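Local coordinates for Alpha/beta hydrolase fold-3 domain protein (Sulfolobus islandicus, PDB 5LK6) that probably hydrolyses carboxylic ester bonds, as expected of a thermostable lipase-like carboxylesterase with the alpha/beta hydrolase fold, at residues V27-R32 and I84-Y90; G69-V73 and R299-D303. One frame throughout, in Å; residues are numbered along the deposited sequence.

Interaction 1: V27-R32 and I84-Y90; sequences VRKIFR and IGDVESY
In this alpha/beta hydrolase fold, the HGGG sequence beginning at H78 is consistent with the hormone-sensitive lipase type; the loop that follows it leads into helix 91-101 and here packs on helix 24-36. Residues 27-32 of that helix lie along the loop 84-90 so that four residues of advance along the helix match five along the loop: the CA atoms of R28 and I84 are 5.2 Å apart, those of R32 and S89 5.0 Å. The loop is extended at I84, takes positive phi at G85 (75/168), stays extended at D86 and curls into helical angles at 87-89, placing Y90 at the N-cap of helix 91-101.

Two bumps fill two hollows. I84 (chi1 p, chi2 t) sits among V27, R28 and F31, with CG2 3.7 Å from V27 CG2 and CD1 3.8 Å from F31 CB. F31 (chi1 t) returns the gesture, its ring entering the concavity of the loop: CE2 is 3.9 Å from G85 CA and 3.6 Å from S89 OG, while CZ meets Y90 CE1 at 3.5 Å, rim to rim. Y90 itself reaches D150 through its OH, near the putative catalytic serine S151.

Polar contacts line the outer side. R32 stretches over E88, NH1 lying 3.5 Å from E88 CB, and makes a salt bridge from NH2 to D86 OD2 (3.3 Å). The same carboxylate shapes the turn as an Asx motif, OD1 accepting from S89 N at 2.9 Å. Finally, one water donates to R28 O and accepts from G85 N, 2.9 Å from each.

Interaction 2: G69-V73 and R299-D303; sequences GPYGV and RTFYD
How closely a helix can approach a sheet depends on what the strand offers it, and in this alpha/beta hydrolase fold the end of helix 285-302 meets the start of the central strand 72-77 at a glycine. Approaching the strand, the chain passes a cis peptide between G69 and P70; P70 (-66/155) brings its O to 3.8 Å from Y302 CE1. Y71 is extended, and its CA-to-CB bond points away from the helix, although Y71 CB is still 4.0 Å and Y71 CA 3.5 Å from Y302 OH. G72 follows as the focus of the contact, its CA 5.6 Å from that of F301. With F301 where it is, a CB on G72 would fall 2.2 Å from F301 CG, a clash, and glycine avoids it. Instead the F301 ring (chi1 m) lies flat against the backbone in a CH-pi contact, G72 CA standing 3.4 Å from the ring centroid and only 4° off its normal. V73 turns its side chain away, onto V104 and V106 of the neighbouring strand, but its N comes 3.6 Å from F301 CZ. Y302 (chi1 m) reaches in beside F301; its OH, which also bonds N102 O, accepts from G72 N at 3.1 Å and 167°.

In the fold
Followed from the N terminus, the chain lays down helix 24-36, runs through the antiparallel strands 46-52 and 57-63, and enters strand 72-77 by way of 69-73. Just beyond that strand, interaction 1 closes a loop of 51 intervening residues by bringing 84-90 back to the early helix. Interaction 2 closes a far longer one, 225 residues, when the terminal helix returns to 69-73. The segments alternate, so the two closures cross rather than nest. They flank strand 72-77: interaction 1 ties the N-terminal helix 24-36 to the loop after it, interaction 2 ties the C-terminal helix 285-302 to its start. The centres of interactions 1 and 2 are about 30 Å apart, with no touch between them.

Interaction 1: V27-R32 and I84-Y90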
loop_
_atom_site.group_PDB
_atom_site.type_symbol
_atom_site.label_atom_id
_atom_site.label_comp_id
_atom_site.label_asym_id
_atom_site.label_seq_id
_atom_site.Cartn_x
_atom_site.Cartn_y
_atom_site.Cartn_z
ATOM N N VAL A 27 28.245 -14.850 -3.818
ATOM C CA VAL A 27 27.071 -13.971 -3.577
ATOM C C VAL A 27 25.737 -14.638 -3.915
ATOM O O VAL A 27 24.728 -14.400 -3.269
ATOM C CB VAL A 27 27.154 -12.573 -4.213
ATOM C CG1 VAL A 27 28.330 -11.788 -3.656
ATOM C CG2 VAL A 27 27.185 -12.637 -5.716
ATOM N N ARG A 28 25.736 -15.484 -4.913
ATOM C CA ARG A 28 24.569 -16.304 -5.158
ATOM C C ARG A 28 24.237 -17.147 -3.937
ATOM O O ARG A 28 23.068 -17.197 -3.572
ATOM C CB ARG A 28 24.772 -17.190 -6.370
ATOM C CG ARG A 28 24.669 -16.384 -7.634
ATOM C CD ARG A 28 25.076 -17.174 -8.871
ATOM N NE ARG A 28 24.856 -16.346 -10.046
ATOM C CZ ARG A 28 25.269 -16.611 -11.261
ATOM N NH1 ARG A 28 25.958 -17.701 -11.528
ATOM N NH2 ARG A 28 24.988 -15.742 -12.221
ATOM N N LYS A 29 25.256 -17.753 -3.304
ATOM C CA LYS A 29 25.025 -18.633 -2.178
ATOM C C LYS A 29 24.480 -17.769 -1.034
ATOM O O LYS A 29 23.408 -18.088 -0.457
ATOM C CB LYS A 29 26.252 -19.549 -1.838
ATOM C CG LYS A 29 26.303 -20.250 -0.441
ATOM C CD LYS A 29 26.606 -21.792 -0.395
ATOM C CE LYS A 29 28.012 -22.247 -0.836
ATOM N NZ LYS A 29 28.964 -22.413 0.307
ATOM N N ILE A 30 25.147 -16.658 -0.742
ATOM C CA ILE A 30 24.705 -15.807 0.375
ATOM C C ILE A 30 23.245 -15.305 0.187
ATOM O O ILE A 30 22.471 -15.330 1.156
ATOM C CB ILE A 30 25.678 -14.642 0.642
ATOM C CG1 ILE A 30 26.983 -15.208 1.185
ATOM C CG2 ILE A 30 25.067 -13.632 1.625
ATOM C CD1 ILE A 30 28.102 -14.195 1.239
ATOM N N PHE A 31 22.855 -14.913 -1.041
ATOM C CA PHE A 31 21.491 -14.453 -1.231
ATOM C C PHE A 31 20.479 -15.612 -1.114
ATOM O O PHE A 31 19.429 -15.417 -0.507
ATOM C CB PHE A 31 21.316 -13.673 -2.531
ATOM C CG PHE A 31 19.899 -13.326 -2.822
ATOM C CD1 PHE A 31 19.321 -12.203 -2.236
ATOM C CD2 PHE A 31 19.120 -14.170 -3.596
ATOM C CE1 PHE A 31 17.992 -11.908 -2.437
ATOM C CE2 PHE A 31 17.785 -13.905 -3.793
ATOM C CZ PHE A 31 17.229 -12.759 -3.225
ATOM N N ARG A 32 20.779 -16.774 -1.721
ATOM C CA ARG A 32 20.023 -18.041 -1.492
ATOM C C ARG A 32 19.761 -18.309 -0.017
ATOM O O ARG A 32 18.630 -18.635 0.295
ATOM C CB ARG A 32 20.741 -19.300 -2.021
ATOM C CG ARG A 32 20.318 -19.833 -3.366
ATOM C CD ARG A 32 20.444 -21.358 -3.462
ATOM N NE ARG A 32 20.131 -21.783 -4.841
ATOM C CZ ARG A 32 19.414 -22.864 -5.240
ATOM N NH1 ARG A 32 18.849 -23.738 -4.371
ATOM N NH2 ARG A 32 19.256 -23.062 -6.565
ATOM N N ILE A 84 22.137 -12.504 -9.614
ATOM C CA ILE A 84 21.828 -13.436 -8.509
ATOM C C ILE A 84 20.318 -13.681 -8.501
ATOM O O ILE A 84 19.587 -13.229 -9.412
ATOM C CB ILE A 84 22.373 -12.953 -7.156
ATOM C CG1 ILE A 84 21.568 -11.794 -6.575
ATOM C CG2 ILE A 84 23.835 -12.592 -7.322
ATOM C CD1 ILE A 84 22.185 -11.215 -5.309
ATOM N N GLY A 85 19.891 -14.463 -7.527
ATOM C CA GLY A 85 18.534 -14.906 -7.487
ATOM C C GLY A 85 18.274 -15.997 -8.504
ATOM O O GLY A 85 19.090 -16.261 -9.401
ATOM N N ASP A 86 17.112 -16.615 -8.344
ATOM C CA ASP A 86 16.651 -17.767 -9.154
ATOM C C ASP A 86 15.342 -18.288 -8.578
ATOM O O ASP A 86 14.913 -17.874 -7.517
ATOM C CB ASP A 86 17.693 -18.908 -9.279
ATOM C CG ASP A 86 18.201 -19.448 -7.952
ATOM O OD1 ASP A 86 17.596 -19.254 -6.865
ATOM O OD2 ASP A 86 19.257 -20.125 -8.035
ATOM N N VAL A 87 14.695 -19.169 -9.321
ATOM C CA VAL A 87 13.452 -19.798 -8.897
ATOM C C VAL A 87 13.521 -20.379 -7.490
ATOM O O VAL A 87 12.609 -20.168 -6.715
ATOM C CB VAL A 87 13.014 -20.814 -9.943
ATOM C CG1 VAL A 87 11.963 -21.776 -9.423
ATOM C CG2 VAL A 87 12.451 -20.066 -11.132
ATOM N N GLU A 88 14.599 -21.066 -7.145
ATOM C CA GLU A 88 14.675 -21.735 -5.852
ATOM C C GLU A 88 14.701 -20.694 -4.746
ATOM O O GLU A 88 13.876 -20.737 -3.837
ATOM C CB GLU A 88 15.839 -22.759 -5.768
ATOM C CG GLU A 88 15.581 -24.145 -6.413
ATOM C CD GLU A 88 14.544 -25.106 -5.650
ATOM O OE1 GLU A 88 13.706 -24.712 -4.722
ATOM O OE2 GLU A 88 14.537 -26.328 -6.017
ATOM N N SER A 89 15.600 -19.723 -4.848
ATOM C CA SER A 89 15.696 -18.640 -3.858
ATOM C C SER A 89 14.414 -17.803 -3.741
ATOM O O SER A 89 14.131 -17.310 -2.664
ATOM C CB SER A 89 16.877 -17.701 -4.156
ATOM O OG SER A 89 16.771 -16.995 -5.410
ATOM N N TYR A 90 13.649 -17.668 -4.821
ATOM C CA TYR A 90 12.418 -16.875 -4.820
ATOM C C TYR A 90 11.142 -17.638 -4.442
ATOM O O TYR A 90 10.013 -17.083 -4.463
ATOM C CB TYR A 90 12.263 -16.136 -6.166
ATOM C CG TYR A 90 12.909 -14.750 -6.071
ATOM C CD1 TYR A 90 14.287 -14.605 -5.904
ATOM C CD2 TYR A 90 12.148 -13.620 -6.066
ATOM C CE1 TYR A 90 14.862 -13.365 -5.782
ATOM C CE2 TYR A 90 12.725 -12.377 -5.944
ATOM C CZ TYR A 90 14.083 -12.265 -5.803
ATOM O OH TYR A 90 14.615 -11.019 -5.684
HETATM O O HOH W 1 21.162 -16.257 -5.582
#

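Interaction 2: G69-V73 and R299-D303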
loop_
_atom_site.group_PDB
_atom_site.type_symbol
_atom_site.label_atom_id
_atom_site.label_comp_id
_atom_site.label_asym_id
_atom_site.label_seq_id
_atom_site.Cartn_x
_atom_site.Cartn_y
_atom_site.Cartn_z
ATOM N N GLY A 69 -9.977 -23.155 -10.001
ATOM C CA GLY A 69 -9.958 -22.285 -11.163
ATOM C C GLY A 69 -11.373 -21.914 -11.549
ATOM O O GLY A 69 -12.274 -22.192 -10.786
ATOM N N PRO A 70 -11.582 -21.274 -12.698
ATOM C CA PRO A 70 -10.512 -20.739 -13.539
ATOM C C PRO A 70 -9.673 -19.554 -12.901
ATOM O O PRO A 70 -10.165 -18.802 -12.073
ATOM C CB PRO A 70 -11.272 -20.277 -14.806
ATOM C CG PRO A 70 -12.681 -20.061 -14.375
ATOM C CD PRO A 70 -12.861 -20.620 -12.977
ATOM N N TYR A 71 -8.433 -19.397 -13.365
ATOM C CA TYR A 71 -7.427 -18.535 -12.764
ATOM C C TYR A 71 -6.964 -17.390 -13.681
ATOM O O TYR A 71 -7.165 -17.395 -14.920
ATOM C CB TYR A 71 -6.233 -19.370 -12.454
ATOM C CG TYR A 71 -6.465 -20.574 -11.581
ATOM C CD1 TYR A 71 -6.881 -20.441 -10.246
ATOM C CD2 TYR A 71 -6.192 -21.861 -12.063
ATOM C CE1 TYR A 71 -7.019 -21.557 -9.404
ATOM C CE2 TYR A 71 -6.303 -23.006 -11.247
ATOM C CZ TYR A 71 -6.717 -22.871 -9.914
ATOM O OH TYR A 71 -6.817 -24.043 -9.131
ATOM N N GLY A 72 -6.401 -16.358 -13.051
ATOM C CA GLY A 72 -5.534 -15.406 -13.760
ATOM C C GLY A 72 -4.139 -15.965 -13.573
ATOM O O GLY A 72 -3.877 -16.750 -12.619
ATOM N N VAL A 73 -3.245 -15.592 -14.487
ATOM C CA VAL A 73 -1.827 -16.059 -14.431
ATOM C C VAL A 73 -0.871 -14.881 -14.301
ATOM O O VAL A 73 -0.903 -13.943 -15.106
ATOM C CB VAL A 73 -1.415 -16.883 -15.663
ATOM C CG1 VAL A 73 0.002 -17.437 -15.484
ATOM C CG2 VAL A 73 -2.379 -18.013 -15.880
ATOM N N ARG A 299 -8.691 -8.297 -7.508
ATOM C CA ARG A 299 -9.649 -7.433 -8.142
ATOM C C ARG A 299 -9.543 -7.526 -9.663
ATOM O O ARG A 299 -10.577 -7.663 -10.315
ATOM C CB ARG A 299 -9.556 -5.972 -7.719
ATOM C CG ARG A 299 -10.008 -5.698 -6.283
ATOM C CD ARG A 299 -10.651 -4.308 -6.155
ATOM N NE ARG A 299 -10.105 -3.307 -7.100
ATOM C CZ ARG A 299 -8.931 -2.661 -6.985
ATOM N NH1 ARG A 299 -8.060 -2.892 -5.941
ATOM N NH2 ARG A 299 -8.627 -1.768 -7.950
ATOM N N THR A 300 -8.345 -7.480 -10.240
ATOM C CA THR A 300 -8.314 -7.263 -11.661
ATOM C C THR A 300 -8.577 -8.616 -12.346
ATOM O O THR A 300 -9.073 -8.622 -13.448
ATOM C CB THR A 300 -7.097 -6.445 -12.201
ATOM O OG1 THR A 300 -6.202 -7.272 -12.951
ATOM C CG2 THR A 300 -6.344 -5.713 -11.096
ATOM N N PHE A 301 -8.344 -9.749 -11.685
ATOM C CA PHE A 301 -8.681 -11.045 -12.277
ATOM C C PHE A 301 -10.127 -11.510 -12.035
ATOM O O PHE A 301 -10.747 -12.070 -12.921
ATOM C CB PHE A 301 -7.764 -12.141 -11.751
ATOM C CG PHE A 301 -6.350 -12.114 -12.310
ATOM C CD1 PHE A 301 -6.093 -11.841 -13.670
ATOM C CD2 PHE A 301 -5.260 -12.444 -11.464
ATOM C CE1 PHE A 301 -4.794 -11.881 -14.163
ATOM C CE2 PHE A 301 -3.985 -12.450 -11.943
ATOM C CZ PHE A 301 -3.747 -12.179 -13.299
ATOM N N TYR A 302 -10.664 -11.285 -10.845
ATOM C CA TYR A 302 -12.000 -11.775 -10.482
ATOM C C TYR A 302 -13.073 -10.675 -10.152
ATOM O O TYR A 302 -13.904 -10.898 -9.335
ATOM C CB TYR A 302 -11.804 -12.789 -9.336
ATOM C CG TYR A 302 -10.580 -13.708 -9.498
ATOM C CD1 TYR A 302 -10.419 -14.502 -10.641
ATOM C CD2 TYR A 302 -9.571 -13.798 -8.506
ATOM C CE1 TYR A 302 -9.309 -15.354 -10.804
ATOM C CE2 TYR A 302 -8.447 -14.647 -8.681
ATOM C CZ TYR A 302 -8.328 -15.419 -9.843
ATOM O OH TYR A 302 -7.280 -16.274 -10.069
ATOM N N ASP A 303 -13.059 -9.518 -10.818
ATOM C CA ASP A 303 -14.096 -8.401 -10.735
ATOM C C ASP A 303 -14.001 -7.440 -9.497
ATOM O O ASP A 303 -13.559 -7.801 -8.387
ATOM C CB ASP A 303 -15.576 -8.891 -10.973
ATOM C CG ASP A 303 -15.901 -9.226 -12.492
ATOM O OD1 ASP A 303 -15.023 -9.813 -13.179
ATOM O OD2 ASP A 303 -17.039 -8.924 -12.991
#